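Putative Glycerophosphoryl diester phosphodiesterase (Silicibacter pomeroyi, PDB 3L12) is a putative member of the glycerophosphoryl diester phosphodiesterase family, with a TIM-barrel fold and a bound magnesium ion. Local coordinates at residues Q239-A244 with L267-L272. Sequence-based numbering, arbitrary orientation.
Sequences QAVASA and LGLIVL
Leu267 and Leu269 reach from the loop 267-269 to one flank of the helical turn 239-244, and no hydrogen bond links the two segments. Ala242 sits at the middle: its CB, directed at the loop, lies 4.2 Å from CB of Leu267 and 4.3 Å from CD1 of Leu269, so the small methyl is touched by both leucines. CD1 of Leu269 also closes on the Ala242 backbone N and, at 4.2 Å, on CG1 of Val241. The branches of Leu267 divide the work toward Gln239. CD1 lies 3.6 Å from the backbone N of Gln239, while CD2 meets the amide tip, 3.5 Å from NE2. Although CB of Gln239 points away from the loop, CG is anti to the backbone N (chi1 -173°) and a bend at chi2 (57°) brings the amide back, so that the Gln239 and Leu267 side chains cross at about a right angle. Both leucines leave the backbone toward the helix, with CG anti to the carbonyl carbon and an extended second torsion that carries CD1 on to it. Between them Gly268, with positive phi, ends helix 258-266 in a Schellman motif and turns the chain toward strand 270-273. Deeper in, Val241 touches Trp249, whose backbone pairs with Ile270 and Leu272. The leucines thus join helix 237-244 to the loop between helix 258-266 and parallel strand 270-273, in the outer helical layer of a TIM barrel.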
loop_
_atom_site.group_PDB
_atom_site.type_symbol
_atom_site.label_atom_id
_atom_site.label_comp_id
_atom_site.label_asym_id
_atom_site.label_seq_id
_atom_site.Cartn_x
_atom_site.Cartn_y
_atom_site.Cartn_z
ATOM N N GLN A 239 5.396 36.726 1.374
ATOM C CA GLN A 239 6.364 37.788 1.231
ATOM C C GLN A 239 7.611 37.446 2.035
ATOM O O GLN A 239 8.704 37.613 1.543
ATOM C CB GLN A 239 5.791 39.157 1.648
ATOM C CG GLN A 239 6.737 40.312 1.339
ATOM C CD GLN A 239 7.127 40.383 -0.145
ATOM O OE1 GLN A 239 8.231 39.966 -0.527
ATOM N NE2 GLN A 239 6.203 40.835 -0.985
ATOM N N ALA A 240 7.450 36.966 3.261
ATOM C CA ALA A 240 8.581 36.624 4.111
ATOM C C ALA A 240 9.476 35.565 3.458
ATOM O O ALA A 240 10.709 35.630 3.523
ATOM C CB ALA A 240 8.087 36.126 5.477
ATOM N N VAL A 241 8.835 34.569 2.842
ATOM C CA VAL A 241 9.563 33.488 2.166
ATOM C C VAL A 241 10.272 33.997 0.895
ATOM O O VAL A 241 11.455 33.710 0.704
ATOM C CB VAL A 241 8.609 32.304 1.846
ATOM C CG1 VAL A 241 9.278 31.304 0.937
ATOM C CG2 VAL A 241 8.165 31.653 3.138
ATOM N N ALA A 242 9.580 34.767 0.057
ATOM C CA ALA A 242 10.212 35.339 -1.144
ATOM C C ALA A 242 11.393 36.215 -0.718
ATOM O O ALA A 242 12.494 36.128 -1.287
ATOM C CB ALA A 242 9.212 36.162 -1.976
ATOM N N SER A 243 11.178 37.053 0.297
ATOM C CA SER A 243 12.265 37.935 0.797
ATOM C C SER A 243 13.469 37.168 1.358
ATOM O O SER A 243 14.606 37.635 1.189
ATOM C CB SER A 243 11.751 38.932 1.845
ATOM O OG SER A 243 10.898 39.881 1.234
ATOM N N ALA A 244 13.226 36.017 1.999
ATOM C CA ALA A 244 14.286 35.165 2.533
ATOM C C ALA A 244 15.096 34.472 1.424
ATOM O O ALA A 244 16.210 34.010 1.689
ATOM C CB ALA A 244 13.734 34.147 3.481
ATOM N N LEU A 267 4.339 36.244 -6.424
ATOM C CA LEU A 267 5.733 36.430 -5.983
ATOM C C LEU A 267 6.681 35.410 -6.621
ATOM O O LEU A 267 7.860 35.410 -6.320
ATOM C CB LEU A 267 5.823 36.366 -4.460
ATOM C CG LEU A 267 5.198 37.517 -3.681
ATOM C CD1 LEU A 267 4.972 37.208 -2.217
ATOM C CD2 LEU A 267 6.078 38.795 -3.832
ATOM N N GLY A 268 6.162 34.544 -7.478
ATOM C CA GLY A 268 6.954 33.525 -8.166
ATOM C C GLY A 268 7.219 32.240 -7.378
ATOM O O GLY A 268 8.095 31.466 -7.759
ATOM N N LEU A 269 6.493 32.027 -6.285
ATOM C CA LEU A 269 6.736 30.845 -5.425
ATOM C C LEU A 269 5.867 29.688 -5.831
ATOM O O LEU A 269 4.799 29.875 -6.439
ATOM C CB LEU A 269 6.428 31.184 -3.964
ATOM C CG LEU A 269 7.171 32.330 -3.311
ATOM C CD1 LEU A 269 6.580 32.769 -1.959
ATOM C CD2 LEU A 269 8.673 31.976 -3.192
ATOM N N ILE A 270 6.345 28.481 -5.518
ATOM C CA ILE A 270 5.562 27.242 -5.665
ATOM C C ILE A 270 4.941 27.001 -4.279
ATOM O O ILE A 270 5.615 27.259 -3.286
ATOM C CB ILE A 270 6.450 26.102 -6.144
ATOM C CG1 ILE A 270 6.809 26.299 -7.622
ATOM C CG2 ILE A 270 5.762 24.720 -5.918
ATOM C CD1 ILE A 270 7.853 25.272 -8.201
ATOM N N VAL A 271 3.680 26.523 -4.207
ATOM C CA VAL A 271 3.007 26.309 -2.961
ATOM C C VAL A 271 2.631 24.834 -2.839
ATOM O O VAL A 271 1.883 24.306 -3.684
ATOM C CB VAL A 271 1.759 27.182 -2.833
ATOM C CG1 VAL A 271 1.100 27.002 -1.482
ATOM C CG2 VAL A 271 2.125 28.675 -3.111
ATOM N N LEU A 272 3.179 24.185 -1.833
ATOM C CA LEU A 272 2.872 22.765 -1.549
ATOM C C LEU A 272 2.242 22.766 -0.171
ATOM O O LEU A 272 2.871 23.218 0.811
ATOM C CB LEU A 272 4.115 21.906 -1.561
ATOM C CG LEU A 272 5.035 21.931 -2.781
ATOM C CD1 LEU A 272 6.124 20.886 -2.500
ATOM C CD2 LEU A 272 4.291 21.602 -4.070
#